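Side-chain contacts in thrombospondin related anonymous protein (Plasmodium falciparum, PDB 4F1J), which is an adhesive membrane protein of the malaria parasite, whose von Willebrand factor A domain, the part crystallised here, binds magnesium and probably takes part in cell adhesion: residues Asn56-Ile61 with Leu94-Leu99; Gly18-His23 with Leu121-Pro126; Ala33-Gln38 with Asn183-Ile188. All coordinates share one frame; numbering follows the deposited sequence.

Contact 1. Residues Asn56-Ile61 with Leu94-Leu99; sequences NNAKEI and LSDALL. With MG (magnesium ion), chain H; EDO (1,2-ethanediol), chain K.
D96 reaches from the first turn of helix 94-106 to the backbone of A58 on edge strand 58-62. Its CG lies anti to the backbone N (chi1 -167°); this torsion sets OD2 beside A58 N, from which OD2 accepts a hydrogen bond at 2.8 Å. The bond is nearly straight, 174° at the hydrogen, and uses the anti lone pair of OD2, the one turned away from OD1. A water adds a second grip, donating both to D96 OD2 at 2.6 Å and to the carbonyl O of A58. Beside this polar link the methyl of A58 rests on the helix backbone, its CB 3.6 Å from A97 CA and 4.2 Å from A97 CB, while A97 packs on F54 of the neighbouring strand. N57 CA lies 3.7 Å from D96 OD2. One residue before D96, S95 OG coordinates a magnesium ion at 2.1 Å, and D131 and four waters complete that site. The contact thus ties this metal-binding turn of the helix to an outermost strand of the vWA sheet. One carboxylate oxygen accepts hydrogen bonds from both a backbone N-H and a water, an arrangement likely to keep D96 ionised and to fix its carboxylate against the edge strand.

Contact 2. Residues Gly18-His23 with Leu121-Pro126; sequences GSIRRH and LTDGIP. With MG (magnesium ion), chain C; SO4 (sulfate ion), chain G.
S19 OG and D123 CG both lie between the backbone N and the carbonyl carbon of their residues (chi1 62° and 86°), and these torsions bring the hydroxyl and the carboxylate together at a shared magnesium ion. S19 OG donates a hydrogen bond to D123 OD2 at 2.6 Å, meeting the syn lone pair, on the side of OD1. The same hydroxyl oxygen coordinates the magnesium at 2.1 Å, and D123 OD1 binds it at an equal 2.1 Å. The carboxylate therefore divides its work: OD1 is a metal ligand, whereas OD2 stays 3.4 Å from the magnesium and accepts the serine hydrogen bond. Coordination by the metal would be expected to make the hydroxyl a stronger donor.

This is the metal-ion-dependent adhesion site (MIDAS) of a von Willebrand factor A domain, set at the C-terminal ends of the parallel strands 8-15 and 115-122. S17 and three waters fill the remaining coordination positions; one of these waters also donates to D123 O at 2.9 Å, linking the ion to the loop backbone. D15 forms a second shell, its OD2 accepting hydrogen bonds from D123 N and T122 OG1.

I20 flanks the carboxylate with its CG1, 3.5 Å from D123 OD2, the two side chains crossing at a slant, and W181 touches both residues. Farther along, at the start of helix 22-38, R22 presents the edge of its guanidinium to a sulfate ion, probably from the crystallisation liquor: NE donates to O4 at 170°, and NH2 to O3.

Contact 3. Residues Ala33-Gln38 with Asn183-Ile188; sequences AMKLIQ and NVKNVI
Two helices of the Rossmann-like vWA fold, 22-38 and 184-200, run side by side here, and K35, L36, K185 and I188 form the seam between them. The axes of the short helical segments approach to 9.6 Å and lie nearly parallel, at a signed crossing angle of -20°. I188 points into the seam. I188 CG2 lies 3.6 Å from K35 CG, and the two side chains run past each other in opposite senses. The other branch of I188 serves L36: I188 CG1 sits 4.0 Å from L36 CB, and I188 CD1 comes equally close to L36 CD1, and the two side chains cross at roughly a right angle. L32 of the same helix 22-38 and F149 of strand 145-151 also touch I188, the latter joining it to the sheet.

The outer side of the seam is polar. K35 has its CG anti to the backbone N and an extended chain beyond it, which spans the gap and brings its ammonium to the backbone of K185. K185 bends at chi3 and curves its CB, CG and CE round K35 CD, CE at 3.9 Å, while the two ammonium nitrogens, K35 NZ and K185 NZ, remain 5.9 Å apart. The one hydrogen bond between the segments runs from K35 NZ to K185 O at 2.8 Å; the nitrogen stands above the carbonyl plane, 38° out of it, at a C=O...N angle of 138°.

Overall arrangement
From the N terminus, the chain leaves strand 8-15 through residues 18-23, the first half of contact 2, and runs along helix 22-38 to residues 33-38, that of contact 3. Contact 1 follows, closing a loop of 32 residues between edge strand 58-62 and helix 94-106. Residues 121-126 then complete contact 2 and residues 183-188 contact 3. The loop of contact 1 is thus enclosed within both longer loops, which cross. Contact 1 ties a helix to the sheet edge, contact 2 joins the chain after strands 8-15 and 115-122 at the MIDAS, and contact 3 pairs two helices. L94 packs on P126 between contacts 1 and 2, and L121 on L36 between contacts 2 and 3.

Contact 1. Residues Asn56-Ile61 with Leu94-Leu99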
loop_
_atom_site.group_PDB
_atom_site.type_symbol
_atom_site.label_atom_id
_atom_site.label_comp_id
_atom_site.label_asym_id
_atom_site.label_seq_id
_atom_site.Cartn_x
_atom_site.Cartn_y
_atom_site.Cartn_z
ATOM N N ASN A 56 5.519 -14.180 2.973
ATOM C CA ASN A 56 5.502 -15.065 4.141
ATOM C C ASN A 56 5.333 -14.251 5.425
ATOM O O ASN A 56 4.653 -14.663 6.355
ATOM C CB ASN A 56 6.788 -15.917 4.206
ATOM C CG ASN A 56 6.867 -16.958 3.086
ATOM O OD1 ASN A 56 5.862 -17.258 2.427
ATOM N ND2 ASN A 56 8.067 -17.523 2.877
ATOM N N ASN A 57 6.007 -13.100 5.440
ATOM C CA ASN A 57 6.008 -12.142 6.542
ATOM C C ASN A 57 6.162 -10.747 5.957
ATOM O O ASN A 57 6.443 -10.610 4.759
ATOM C CB ASN A 57 7.184 -12.428 7.483
ATOM C CG ASN A 57 7.116 -13.821 8.086
ATOM O OD1 ASN A 57 6.296 -14.081 8.955
ATOM N ND2 ASN A 57 7.962 -14.729 7.597
ATOM N N ALA A 58 5.957 -9.717 6.781
ATOM C CA ALA A 58 6.274 -8.335 6.391
ATOM C C ALA A 58 7.745 -7.981 6.669
ATOM O O ALA A 58 8.308 -8.386 7.683
ATOM C CB ALA A 58 5.358 -7.374 7.126
ATOM N N LYS A 59 8.358 -7.244 5.750
ATOM C CA LYS A 59 9.718 -6.755 5.931
ATOM C C LYS A 59 9.745 -5.282 5.569
ATOM O O LYS A 59 9.402 -4.917 4.446
ATOM C CB LYS A 59 10.689 -7.528 5.037
ATOM C CG LYS A 59 12.114 -7.027 5.127
ATOM C CD LYS A 59 13.082 -7.857 4.332
ATOM C CE LYS A 59 14.457 -7.188 4.349
ATOM N NZ LYS A 59 15.458 -8.015 3.609
ATOM N N GLU A 60 10.120 -4.447 6.526
ATOM C CA GLU A 60 10.239 -3.004 6.297
ATOM C C GLU A 60 11.346 -2.721 5.296
ATOM O O GLU A 60 12.462 -3.286 5.402
ATOM C CB GLU A 60 10.540 -2.289 7.606
ATOM C CG GLU A 60 10.623 -0.765 7.473
ATOM C CD GLU A 60 11.002 -0.098 8.781
ATOM O OE1 GLU A 60 10.165 -0.093 9.703
ATOM O OE2 GLU A 60 12.156 0.370 8.890
ATOM N N ILE A 61 11.047 -1.835 4.343
ATOM C CA ILE A 61 12.056 -1.394 3.378
ATOM C C ILE A 61 12.310 0.128 3.412
ATOM O O ILE A 61 13.397 0.589 3.044
ATOM C CB ILE A 61 11.765 -1.895 1.948
ATOM C CG1 ILE A 61 10.492 -1.336 1.388
ATOM C CG2 ILE A 61 11.646 -3.445 1.909
ATOM C CD1 ILE A 61 10.323 -1.585 -0.102
ATOM N N LEU A 94 -0.933 -10.677 4.659
ATOM C CA LEU A 94 -1.391 -9.290 4.792
ATOM C C LEU A 94 -1.549 -8.905 6.253
ATOM O O LEU A 94 -1.253 -7.767 6.636
ATOM C CB LEU A 94 -2.725 -9.071 4.074
ATOM C CG LEU A 94 -3.300 -7.643 4.175
ATOM C CD1 LEU A 94 -2.332 -6.649 3.602
ATOM C CD2 LEU A 94 -4.675 -7.555 3.499
ATOM N N SER A 95 -2.020 -9.828 7.082
ATOM C CA SER A 95 -2.274 -9.485 8.479
ATOM C C SER A 95 -0.982 -9.080 9.208
ATOM O O SER A 95 -1.009 -8.142 9.997
ATOM C CB SER A 95 -3.046 -10.605 9.194
ATOM O OG SER A 95 -2.272 -11.799 9.267
ATOM N N ASP A 96 0.142 -9.712 8.893
ATOM C CA ASP A 96 1.439 -9.302 9.451
ATOM C C ASP A 96 1.870 -7.901 8.973
ATOM O O ASP A 96 2.420 -7.115 9.750
ATOM C CB ASP A 96 2.547 -10.315 9.126
ATOM C CG ASP A 96 3.801 -10.078 9.934
ATOM O OD1 ASP A 96 3.685 -9.923 11.172
ATOM O OD2 ASP A 96 4.909 -10.024 9.362
ATOM N N ALA A 97 1.660 -7.625 7.695
ATOM C CA ALA A 97 1.922 -6.290 7.152
ATOM C C ALA A 97 1.104 -5.203 7.873
ATOM O O ALA A 97 1.607 -4.128 8.206
ATOM C CB ALA A 97 1.580 -6.281 5.676
ATOM N N LEU A 98 -0.182 -5.457 8.043
ATOM C CA LEU A 98 -1.083 -4.521 8.754
ATOM C C LEU A 98 -0.685 -4.398 10.238
ATOM O O LEU A 98 -0.745 -3.306 10.832
ATOM C CB LEU A 98 -2.532 -4.992 8.621
ATOM C CG LEU A 98 -3.165 -4.927 7.231
ATOM C CD1 LEU A 98 -4.497 -5.726 7.239
ATOM C CD2 LEU A 98 -3.366 -3.464 6.784
ATOM N N LEU A 99 -0.292 -5.516 10.835
ATOM C CA LEU A 99 0.234 -5.514 12.205
ATOM C C LEU A 99 1.427 -4.549 12.375
ATOM O O LEU A 99 1.538 -3.848 13.376
ATOM C CB LEU A 99 0.630 -6.923 12.635
ATOM C CG LEU A 99 1.313 -7.067 14.009
ATOM C CD1 LEU A 99 0.456 -6.497 15.125
ATOM C CD2 LEU A 99 1.611 -8.532 14.227
HETATM MG MG MG H . -2.006 -12.755 11.174
HETATM C C1 EDO K . 9.101 -12.336 2.517
HETATM O O1 EDO K . 8.408 -12.918 3.609
HETATM C C2 EDO K . 8.844 -10.862 2.508
HETATM O O2 EDO K . 9.419 -10.382 3.714
HETATM O O HOH W 1 7.299 -9.427 10.266
HETATM O O HOH W 2 -0.258 -13.482 10.146
HETATM O O HOH W 3 -1.015 -11.164 11.900
HETATM O O HOH W 4 -1.475 -13.727 12.943
HETATM O O HOH W 5 -2.938 -14.319 10.325
#

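Contact 2. Residues Gly18-His23 with Leu121-Pro126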
loop_
_atom_site.group_PDB
_atom_site.type_symbol
_atom_site.label_atom_id
_atom_site.label_comp_id
_atom_site.label_asym_id
_atom_site.label_seq_id
_atom_site.Cartn_x
_atom_site.Cartn_y
_atom_site.Cartn_z
ATOM N N GLY A 18 4.741 -15.248 -4.400
ATOM C CA GLY A 18 5.256 -16.006 -5.568
ATOM C C GLY A 18 4.356 -15.994 -6.797
ATOM O O GLY A 18 4.844 -16.050 -7.940
ATOM N N SER A 19 3.053 -15.855 -6.583
ATOM C CA SER A 19 2.059 -15.803 -7.658
ATOM C C SER A 19 2.328 -14.729 -8.701
ATOM O O SER A 19 1.904 -14.840 -9.863
ATOM C CB SER A 19 0.695 -15.521 -7.059
ATOM O OG SER A 19 0.734 -14.265 -6.417
ATOM N N ILE A 20 3.025 -13.687 -8.276
ATOM C CA ILE A 20 3.336 -12.539 -9.133
ATOM C C ILE A 20 4.092 -12.910 -10.406
ATOM O O ILE A 20 3.809 -12.368 -11.470
ATOM C CB ILE A 20 4.133 -11.478 -8.350
ATOM C CG1 ILE A 20 3.211 -10.835 -7.295
ATOM C CG2 ILE A 20 4.737 -10.403 -9.309
ATOM C CD1 ILE A 20 3.916 -9.820 -6.359
ATOM N N ARG A 21 5.031 -13.836 -10.251
ATOM C CA ARG A 21 6.009 -14.208 -11.268
ATOM C C ARG A 21 7.070 -13.122 -11.419
ATOM O O ARG A 21 6.777 -11.916 -11.454
ATOM C CB ARG A 21 5.379 -14.542 -12.620
ATOM C CG ARG A 21 4.249 -15.568 -12.570
ATOM C CD ARG A 21 4.740 -16.912 -12.115
ATOM N NE ARG A 21 3.689 -17.916 -11.994
ATOM C CZ ARG A 21 3.139 -18.598 -13.006
ATOM N NH1 ARG A 21 3.505 -18.392 -14.273
ATOM N NH2 ARG A 21 2.203 -19.507 -12.744
ATOM N N ARG A 22 8.314 -13.567 -11.500
ATOM C CA ARG A 22 9.453 -12.667 -11.616
ATOM C C ARG A 22 9.297 -11.636 -12.741
ATOM O O ARG A 22 9.609 -10.456 -12.538
ATOM C CB ARG A 22 10.748 -13.467 -11.785
ATOM C CG ARG A 22 11.970 -12.664 -11.988
ATOM C CD ARG A 22 12.375 -11.863 -10.778
ATOM N NE ARG A 22 13.604 -11.119 -11.035
ATOM C CZ ARG A 22 14.209 -10.312 -10.171
ATOM N NH1 ARG A 22 13.715 -10.124 -8.953
ATOM N NH2 ARG A 22 15.318 -9.688 -10.530
ATOM N N HIS A 23 8.809 -12.042 -13.919
ATOM C CA HIS A 23 8.776 -11.067 -15.031
ATOM C C HIS A 23 7.802 -9.916 -14.734
ATOM O O HIS A 23 8.073 -8.773 -15.058
ATOM C CB HIS A 23 8.470 -11.744 -16.374
ATOM C CG HIS A 23 7.122 -12.373 -16.441
ATOM N ND1 HIS A 23 6.014 -11.677 -16.844
ATOM C CD2 HIS A 23 6.714 -13.645 -16.218
ATOM C CE1 HIS A 23 4.963 -12.478 -16.829
ATOM N NE2 HIS A 23 5.361 -13.685 -16.471
ATOM N N LEU A 121 -0.821 -2.821 -2.315
ATOM C CA LEU A 121 -0.726 -3.339 -3.681
ATOM C C LEU A 121 -0.732 -4.871 -3.580
ATOM O O LEU A 121 0.114 -5.446 -2.908
ATOM C CB LEU A 121 0.547 -2.851 -4.369
ATOM C CG LEU A 121 0.864 -1.351 -4.362
ATOM C CD1 LEU A 121 2.159 -1.104 -5.167
ATOM C CD2 LEU A 121 -0.311 -0.540 -4.849
ATOM N N THR A 122 -1.735 -5.535 -4.164
ATOM C CA THR A 122 -1.829 -6.994 -3.973
ATOM C C THR A 122 -2.328 -7.697 -5.213
ATOM O O THR A 122 -3.111 -7.152 -5.955
ATOM C CB THR A 122 -2.725 -7.337 -2.751
ATOM O OG1 THR A 122 -2.595 -8.737 -2.395
ATOM C CG2 THR A 122 -4.188 -6.952 -2.997
ATOM N N ASP A 123 -1.894 -8.942 -5.396
ATOM C CA ASP A 123 -2.398 -9.777 -6.503
ATOM C C ASP A 123 -3.152 -11.015 -5.999
ATOM O O ASP A 123 -3.363 -11.965 -6.761
ATOM C CB ASP A 123 -1.241 -10.204 -7.399
ATOM C CG ASP A 123 -0.534 -11.459 -6.927
ATOM O OD1 ASP A 123 -0.435 -11.712 -5.684
ATOM O OD2 ASP A 123 -0.014 -12.160 -7.817
ATOM N N GLY A 124 -3.527 -11.009 -4.727
ATOM C CA GLY A 124 -4.155 -12.180 -4.120
ATOM C C GLY A 124 -5.090 -11.859 -2.980
ATOM O O GLY A 124 -5.424 -10.700 -2.712
ATOM N N ILE A 125 -5.524 -12.937 -2.333
ATOM C CA ILE A 125 -6.361 -12.896 -1.161
ATOM C C ILE A 125 -5.483 -13.194 0.073
ATOM O O ILE A 125 -4.613 -14.080 0.020
ATOM C CB ILE A 125 -7.484 -13.948 -1.292
ATOM C CG1 ILE A 125 -8.376 -13.632 -2.510
ATOM C CG2 ILE A 125 -8.337 -13.964 -0.042
ATOM C CD1 ILE A 125 -9.039 -14.846 -3.083
ATOM N N PRO A 126 -5.720 -12.502 1.195
ATOM C CA PRO A 126 -4.921 -12.787 2.366
ATOM C C PRO A 126 -5.051 -14.240 2.830
ATOM O O PRO A 126 -6.118 -14.846 2.701
ATOM C CB PRO A 126 -5.506 -11.862 3.441
ATOM C CG PRO A 126 -6.253 -10.852 2.703
ATOM C CD PRO A 126 -6.720 -11.447 1.453
HETATM MG MG MG C . -0.245 -13.524 -4.730
HETATM S S SO4 G . 15.365 -10.390 -14.420
HETATM O O1 SO4 G . 14.589 -9.642 -15.397
HETATM O O2 SO4 G . 16.460 -11.125 -15.059
HETATM O O3 SO4 G . 15.937 -9.414 -13.490
HETATM O O4 SO4 G . 14.533 -11.375 -13.765
HETATM O O HOH W 6 -1.966 -14.210 -5.561
HETATM O O HOH W 7 -1.019 -12.476 -3.033
HETATM O O HOH W 8 -0.181 -15.292 -3.843
#

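Contact 3. Residues Ala33-Gln38 with Asn183-Ile188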
loop_
_atom_site.group_PDB
_atom_site.type_symbol
_atom_site.label_atom_id
_atom_site.label_comp_id
_atom_site.label_asym_id
_atom_site.label_seq_id
_atom_site.Cartn_x
_atom_site.Cartn_y
_atom_site.Cartn_z
ATOM N N ALA A 33 5.084 0.570 -8.074
ATOM C CA ALA A 33 5.436 1.177 -6.777
ATOM C C ALA A 33 6.186 2.494 -7.027
ATOM O O ALA A 33 5.973 3.489 -6.341
ATOM C CB ALA A 33 6.292 0.223 -5.950
ATOM N N MET A 34 7.081 2.501 -8.014
ATOM C CA MET A 34 7.773 3.739 -8.390
ATOM C C MET A 34 6.836 4.875 -8.834
ATOM O O MET A 34 6.964 6.028 -8.346
ATOM C CB MET A 34 8.863 3.438 -9.427
ATOM C CG MET A 34 9.978 2.652 -8.806
ATOM S SD MET A 34 11.285 2.193 -9.964
ATOM C CE MET A 34 12.195 3.732 -10.022
ATOM N N LYS A 35 5.917 4.570 -9.744
ATOM C CA LYS A 35 4.942 5.532 -10.221
ATOM C C LYS A 35 4.002 5.979 -9.087
ATOM O O LYS A 35 3.602 7.122 -9.034
ATOM C CB LYS A 35 4.137 4.965 -11.405
ATOM C CG LYS A 35 3.263 6.009 -12.093
ATOM C CD LYS A 35 2.924 5.661 -13.497
ATOM C CE LYS A 35 2.033 6.748 -14.133
ATOM N NZ LYS A 35 1.686 6.469 -15.559
ATOM N N LEU A 36 3.665 5.086 -8.169
ATOM C CA LEU A 36 2.814 5.456 -7.041
ATOM C C LEU A 36 3.512 6.539 -6.225
ATOM O O LEU A 36 2.914 7.595 -5.913
ATOM C CB LEU A 36 2.540 4.212 -6.185
ATOM C CG LEU A 36 1.698 4.375 -4.909
ATOM C CD1 LEU A 36 1.177 2.983 -4.554
ATOM C CD2 LEU A 36 2.402 4.994 -3.673
ATOM N N ILE A 37 4.784 6.299 -5.926
ATOM C CA ILE A 37 5.603 7.243 -5.165
ATOM C C ILE A 37 5.731 8.570 -5.895
ATOM O O ILE A 37 5.707 9.635 -5.270
ATOM C CB ILE A 37 6.955 6.623 -4.804
ATOM C CG1 ILE A 37 6.712 5.562 -3.719
ATOM C CG2 ILE A 37 7.996 7.707 -4.374
ATOM C CD1 ILE A 37 7.848 4.594 -3.497
ATOM N N GLN A 38 5.771 8.523 -7.222
ATOM C CA GLN A 38 5.754 9.770 -7.998
ATOM C C GLN A 38 4.468 10.610 -7.851
ATOM O O GLN A 38 4.476 11.785 -8.194
ATOM C CB GLN A 38 6.012 9.487 -9.464
ATOM C CG GLN A 38 7.419 9.052 -9.694
ATOM C CD GLN A 38 7.678 8.679 -11.120
ATOM O OE1 GLN A 38 6.845 8.046 -11.769
ATOM N NE2 GLN A 38 8.849 9.065 -11.625
ATOM N N ASN A 183 -1.561 -3.172 -17.507
ATOM C CA ASN A 183 -2.184 -1.858 -17.467
ATOM C C ASN A 183 -1.955 -1.076 -16.161
ATOM O O ASN A 183 -2.451 0.043 -16.028
ATOM C CB ASN A 183 -3.696 -2.027 -17.689
ATOM C CG ASN A 183 -4.393 -0.744 -18.026
ATOM O OD1 ASN A 183 -5.490 -0.471 -17.514
ATOM N ND2 ASN A 183 -3.806 0.044 -18.926
ATOM N N VAL A 184 -1.187 -1.641 -15.226
ATOM C CA VAL A 184 -1.102 -1.046 -13.873
ATOM C C VAL A 184 -0.660 0.416 -13.865
ATOM O O VAL A 184 -1.176 1.201 -13.079
ATOM C CB VAL A 184 -0.226 -1.858 -12.905
ATOM C CG1 VAL A 184 -0.927 -3.194 -12.596
ATOM C CG2 VAL A 184 1.183 -2.056 -13.416
ATOM N N LYS A 185 0.247 0.801 -14.759
ATOM C CA LYS A 185 0.768 2.174 -14.704
ATOM C C LYS A 185 -0.244 3.212 -15.202
ATOM O O LYS A 185 -0.089 4.406 -14.926
ATOM C CB LYS A 185 2.114 2.307 -15.442
ATOM C CG LYS A 185 3.302 1.775 -14.621
ATOM C CD LYS A 185 4.597 1.782 -15.429
ATOM C CE LYS A 185 5.215 3.162 -15.472
ATOM N NZ LYS A 185 6.449 3.132 -16.300
ATOM N N ASN A 186 -1.276 2.759 -15.919
ATOM C CA ASN A 186 -2.373 3.636 -16.364
ATOM C C ASN A 186 -3.490 3.810 -15.347
ATOM O O ASN A 186 -4.310 4.722 -15.475
ATOM C CB ASN A 186 -2.968 3.096 -17.652
ATOM C CG ASN A 186 -1.939 2.958 -18.752
ATOM O OD1 ASN A 186 -1.845 1.907 -19.400
ATOM N ND2 ASN A 186 -1.157 4.016 -18.974
ATOM N N VAL A 187 -3.537 2.938 -14.348
ATOM C CA VAL A 187 -4.626 2.949 -13.356
ATOM C C VAL A 187 -4.163 3.633 -12.056
ATOM O O VAL A 187 -4.974 4.213 -11.344
ATOM C CB VAL A 187 -5.168 1.516 -13.084
ATOM C CG1 VAL A 187 -6.354 1.563 -12.083
ATOM C CG2 VAL A 187 -5.613 0.856 -14.396
ATOM N N ILE A 188 -2.856 3.634 -11.806
ATOM C CA ILE A 188 -2.318 4.061 -10.498
ATOM C C ILE A 188 -2.499 5.562 -10.239
ATOM O O ILE A 188 -2.817 5.968 -9.125
ATOM C CB ILE A 188 -0.822 3.631 -10.320
ATOM C CG1 ILE A 188 -0.345 3.824 -8.864
ATOM C CG2 ILE A 188 0.093 4.401 -11.275
ATOM C CD1 ILE A 188 -1.088 3.018 -7.832
#